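Local coordinates for protein 4-phosphoerythronate dehydrogenase (Lactobacillus jensenii, PDB 4PRK) that probably catalyses the NAD-dependent interconversion of D-lactate and pyruvate, as a member of the D-isomer-specific 2-hydroxyacid dehydrogenase family, at residues Glu182-Tyr186 against Leu187-Asp191; Lys282-Ala285 against Ala286-Asn289. One frame throughout, in Å; residues are numbered along the deposited sequence.

Interaction 1. Residues Glu182-Tyr186 against Leu187-Asp191; sequences EVEPY and LTYAD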
loop_
_atom_site.group_PDB
_atom_site.type_symbol
_atom_site.label_atom_id
_atom_site.label_comp_id
_atom_site.label_asym_id
_atom_site.label_seq_id
_atom_site.Cartn_x
_atom_site.Cartn_y
_atom_site.Cartn_z
ATOM N N GLU A 182 10.261 -9.345 9.610
ATOM C CA GLU A 182 9.959 -8.565 8.415
ATOM C C GLU A 182 8.530 -8.680 7.897
ATOM O O GLU A 182 8.071 -7.799 7.179
ATOM C CB GLU A 182 10.996 -8.869 7.313
ATOM C CG GLU A 182 10.906 -10.204 6.631
ATOM C CD GLU A 182 12.221 -10.608 5.944
ATOM O OE1 GLU A 182 12.559 -11.816 6.013
ATOM O OE2 GLU A 182 12.927 -9.739 5.331
ATOM N N VAL A 183 7.782 -9.704 8.289
ATOM C CA VAL A 183 6.335 -9.750 7.925
ATOM C C VAL A 183 5.361 -8.954 8.849
ATOM O O VAL A 183 4.159 -8.728 8.502
ATOM C CB VAL A 183 5.843 -11.215 7.756
ATOM C CG1 VAL A 183 6.639 -11.927 6.670
ATOM C CG2 VAL A 183 5.909 -12.015 9.063
ATOM N N GLU A 184 5.834 -8.482 9.998
ATOM C CA GLU A 184 4.892 -7.870 10.928
ATOM C C GLU A 184 4.200 -6.589 10.499
ATOM O O GLU A 184 3.156 -6.275 11.036
ATOM C CB GLU A 184 5.551 -7.655 12.287
ATOM C CG GLU A 184 5.866 -9.037 12.901
ATOM C CD GLU A 184 6.181 -9.045 14.387
ATOM O OE1 GLU A 184 7.201 -8.414 14.780
ATOM O OE2 GLU A 184 5.433 -9.746 15.136
ATOM N N PRO A 185 4.743 -5.836 9.529
ATOM C CA PRO A 185 3.932 -4.689 9.071
ATOM C C PRO A 185 2.647 -5.124 8.404
ATOM O O PRO A 185 1.741 -4.335 8.259
ATOM C CB PRO A 185 4.810 -4.044 8.004
ATOM C CG PRO A 185 6.188 -4.567 8.245
ATOM C CD PRO A 185 6.035 -5.924 8.826
ATOM N N TYR A 186 2.587 -6.369 7.951
ATOM C CA TYR A 186 1.454 -6.829 7.181
ATOM C C TYR A 186 0.570 -7.887 7.868
ATOM O O TYR A 186 -0.505 -8.202 7.377
ATOM C CB TYR A 186 1.964 -7.422 5.901
ATOM C CG TYR A 186 2.890 -6.526 5.147
ATOM C CD1 TYR A 186 2.420 -5.320 4.607
ATOM C CD2 TYR A 186 4.221 -6.863 4.950
ATOM C CE1 TYR A 186 3.258 -4.472 3.861
ATOM C CE2 TYR A 186 5.076 -6.029 4.204
ATOM C CZ TYR A 186 4.587 -4.819 3.673
ATOM O OH TYR A 186 5.381 -3.915 2.961
ATOM N N LEU A 187 0.999 -8.454 8.978
ATOM C CA LEU A 187 0.188 -9.468 9.641
ATOM C C LEU A 187 0.473 -9.441 11.114
ATOM O O LEU A 187 1.388 -8.774 11.506
ATOM C CB LEU A 187 0.465 -10.857 9.079
ATOM C CG LEU A 187 1.882 -11.410 9.171
ATOM C CD1 LEU A 187 2.214 -11.966 10.555
ATOM C CD2 LEU A 187 2.069 -12.489 8.118
ATOM N N THR A 188 -0.347 -10.144 11.909
ATOM C CA THR A 188 -0.150 -10.307 13.364
ATOM C C THR A 188 -0.141 -11.791 13.628
ATOM O O THR A 188 -1.069 -12.525 13.198
ATOM C CB THR A 188 -1.316 -9.712 14.106
ATOM O OG1 THR A 188 -1.356 -8.290 13.868
ATOM C CG2 THR A 188 -1.221 -10.009 15.624
ATOM N N TYR A 189 0.925 -12.278 14.259
ATOM C CA TYR A 189 0.977 -13.677 14.624
ATOM C C TYR A 189 -0.076 -14.025 15.709
ATOM O O TYR A 189 -0.419 -13.201 16.522
ATOM C CB TYR A 189 2.367 -14.024 15.094
ATOM C CG TYR A 189 3.437 -14.078 14.022
ATOM C CD1 TYR A 189 3.468 -15.114 13.107
ATOM C CD2 TYR A 189 4.463 -13.176 14.008
ATOM C CE1 TYR A 189 4.463 -15.201 12.147
ATOM C CE2 TYR A 189 5.472 -13.261 13.059
ATOM C CZ TYR A 189 5.452 -14.293 12.130
ATOM O OH TYR A 189 6.429 -14.394 11.191
ATOM N N ALA A 190 -0.624 -15.221 15.601
ATOM C CA ALA A 190 -1.681 -15.690 16.463
ATOM C C ALA A 190 -1.659 -17.200 16.534
ATOM O O ALA A 190 -1.022 -17.855 15.739
ATOM C CB ALA A 190 -3.032 -15.207 15.987
ATOM N N ASP A 191 -2.366 -17.729 17.513
ATOM C CA ASP A 191 -2.497 -19.155 17.710
ATOM C C ASP A 191 -3.309 -19.772 16.595
ATOM O O ASP A 191 -4.158 -19.136 16.009
ATOM C CB ASP A 191 -3.190 -19.444 19.031
ATOM C CG ASP A 191 -2.353 -19.100 20.211
ATOM O OD1 ASP A 191 -1.135 -18.986 20.079
ATOM O OD2 ASP A 191 -2.926 -18.936 21.286
HETATM O O HOH W 1 2.643 -10.073 15.388
#

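Interaction 2. Residues Lys282-Ala285 against Ala286-Asn289; sequences KKLA and AMPN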
loop_
_atom_site.group_PDB
_atom_site.type_symbol
_atom_site.label_atom_id
_atom_site.label_comp_id
_atom_site.label_asym_id
_atom_site.label_seq_id
_atom_site.Cartn_x
_atom_site.Cartn_y
_atom_site.Cartn_z
ATOM N N LYS A 282 -15.303 -34.127 -9.428
ATOM C CA LYS A 282 -16.580 -33.866 -10.100
ATOM C C LYS A 282 -17.600 -33.187 -9.169
ATOM O O LYS A 282 -18.332 -32.263 -9.577
ATOM C CB LYS A 282 -17.165 -35.167 -10.697
ATOM C CG LYS A 282 -16.363 -35.696 -11.882
ATOM C CD LYS A 282 -16.911 -36.999 -12.434
ATOM C CE LYS A 282 -16.055 -37.504 -13.578
ATOM N NZ LYS A 282 -16.545 -38.764 -14.245
ATOM N N LYS A 283 -17.633 -33.602 -7.909
ATOM C CA LYS A 283 -18.468 -32.921 -6.935
ATOM C C LYS A 283 -18.041 -31.463 -6.807
ATOM O O LYS A 283 -18.883 -30.587 -6.831
ATOM C CB LYS A 283 -18.429 -33.580 -5.566
ATOM C CG LYS A 283 -19.202 -34.875 -5.495
ATOM C CD LYS A 283 -19.534 -35.213 -4.062
ATOM C CE LYS A 283 -20.477 -36.395 -3.984
ATOM N NZ LYS A 283 -20.131 -37.280 -2.831
ATOM N N LEU A 284 -16.735 -31.202 -6.703
ATOM C CA LEU A 284 -16.262 -29.831 -6.418
ATOM C C LEU A 284 -16.558 -28.885 -7.587
ATOM O O LEU A 284 -17.099 -27.800 -7.416
ATOM C CB LEU A 284 -14.786 -29.860 -6.024
ATOM C CG LEU A 284 -14.566 -30.469 -4.625
ATOM C CD1 LEU A 284 -13.103 -30.784 -4.349
ATOM C CD2 LEU A 284 -15.086 -29.566 -3.524
ATOM N N ALA A 285 -16.299 -29.399 -8.776
ATOM C CA ALA A 285 -16.418 -28.683 -10.022
ATOM C C ALA A 285 -17.847 -28.302 -10.286
ATOM O O ALA A 285 -18.101 -27.329 -10.996
ATOM C CB ALA A 285 -15.904 -29.545 -11.156
ATOM N N ALA A 286 -18.780 -29.028 -9.691
ATOM C CA ALA A 286 -20.227 -28.741 -9.869
ATOM C C ALA A 286 -20.739 -27.672 -8.928
ATOM O O ALA A 286 -21.842 -27.200 -9.102
ATOM C CB ALA A 286 -21.038 -30.030 -9.671
ATOM N N MET A 287 -19.955 -27.310 -7.909
ATOM C CA MET A 287 -20.391 -26.343 -6.908
ATOM C C MET A 287 -20.088 -24.901 -7.379
ATOM O O MET A 287 -18.950 -24.570 -7.690
ATOM C CB MET A 287 -19.713 -26.640 -5.567
ATOM C CG MET A 287 -20.186 -27.921 -4.847
ATOM S SD MET A 287 -19.175 -28.235 -3.363
ATOM C CE MET A 287 -19.830 -29.813 -2.796
ATOM N N PRO A 288 -21.105 -24.025 -7.419
ATOM C CA PRO A 288 -20.825 -22.682 -7.920
ATOM C C PRO A 288 -20.124 -21.793 -6.946
ATOM O O PRO A 288 -19.725 -20.724 -7.388
ATOM C CB PRO A 288 -22.195 -22.113 -8.263
ATOM C CG PRO A 288 -23.162 -22.860 -7.403
ATOM C CD PRO A 288 -22.525 -24.207 -7.074
ATOM N N ASN A 289 -19.894 -22.261 -5.706
ATOM C CA ASN A 289 -19.104 -21.546 -4.696
ATOM C C ASN A 289 -17.730 -22.157 -4.500
ATOM O O ASN A 289 -17.088 -21.925 -3.475
ATOM C CB ASN A 289 -19.834 -21.483 -3.342
ATOM C CG ASN A 289 -20.100 -22.863 -2.735
ATOM O OD1 ASN A 289 -20.192 -23.824 -3.438
ATOM N ND2 ASN A 289 -20.257 -22.931 -1.427
HETATM O O HOH W 2 -18.941 -24.478 -10.880
#

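Interaction 1. Residues Glu182-Tyr186 against Leu187-Asp191
The Tyr-189 ring meets the carboxylate of Glu-184 at one edge, near the ring plane, with OE2 of Glu-184 lying 3.7 Å from CD2 of Tyr-189. The two flat groups are turned 47° against each other. One face of the same ring carries the leucine two residues before it: CD1 of Leu-187 sits over the centre, 4.0 Å above the plane. From an oblique direction comes Val-183, whose CG2 is 3.2 Å from OH of Tyr-189 and 3.8 Å from its CZ. Tyr-186 has its own cover, CB of Pro-185, which lies over the middle of one ring face.

This turn leads into 188-189, the outermost strand within this chain on its side of the parallel Rossmann sheet, where it runs beside strand 171-175. The Leu-187 side chain packs on Val-172 and Ala-174 of that strand and on Ala-162 of helix 155-167, near, though not touching, what is probably the Rossmann GxGxxG glycine motif. With CG between the backbone N and the carbonyl carbon (chi1 60°), it also brings CD2 to 4.0 Å from CG2 of Val-183.

The backbone turns on the carbonyl of Val-183. Its O lies 2.9 Å from N of Tyr-186, whose N-H it accepts, and it takes that of Leu-187 weakly. A water joins the two segments as well, donating to OE2 of Glu-184 and accepting from the backbone N of Tyr-189. The other carboxylate oxygen, OE1, bonds to Tyr-179 OH, while the Tyr-189 hydroxyl takes the backbone N-H of Asn-180. Away from this cluster, Tyr-186 OH bonds to Gln-163 of the second subunit.

Interaction 2. Residues Lys282-Ala285 against Ala286-Asn289
Lys-282 reaches Ala-286 through its backbone: N of Ala-286 lies 3.3 Å from O of Lys-282, a weak bond with an angle of 131° at the hydrogen. The lysine's extended side chain goes elsewhere, its NZ bonding to the carbonyl of Asp-274. Lys-283 offers a second acceptor to the same N-H, again at 3.3 Å from O of Lys-283 to N of Ala-286. The N-H is thus shared between two carbonyls and points squarely at neither; the donor stands well above the carbonyl plane of Lys-283. CB of Ala-286 rests against both of these oxygens.

Leu-284 makes the straighter bond: its O accepts N of Met-287 at 2.9 Å, with an angle of 158° at the hydrogen, although this donor too stands above the carbonyl plane. Passing from i+4 to i+3 partners tightens the last turn, a common way for an alpha-helix to end. The leucine side chain adds a loose apolar touch, CD2 to SD of Met-287 at 4.3 Å. With CG anti to its own carbonyl carbon, beside the backbone N (chi1 -70°), Met-287 sets CG 3.6 Å from O of Lys-283, and the chain runs out extended from there. Ala-285, near the helix end, is tied to the exit by a water that donates to its O and to O of Met-287; Lys-125 of the fourth subunit bonds to that same O of Ala-285.

Leu-284, still in the helix, and Met-287 after it pack on helix 241-250, through Ile-245 and Leu-248 respectively, Pro-288 touches Ala-126 of helix 121-129, and Asn-289 bonds by its backbone to Ala-256 of strand 255-258, just before strand 290-292 begins.

In the fold
Going along the chain from the N terminus, the first parallel sheet is passed before either contact appears; both adjoin edge strands of the seven-stranded Rossmann sheet of the NAD-binding domain. Interaction 1 closes the loop between strand 171-175 and strand 188-189, at one outer edge of that sheet within this chain. The chain then builds the strands from 201-204 to 255-258 before interaction 2 closes the exit from helix 279-285 into strand 290-292, at the other outer edge. The two follow in series, neither nested nor crossed, with centres about 33 Å apart and no touch. Each lies near other subunits: the second and third at interaction 1, the fourth at interaction 2.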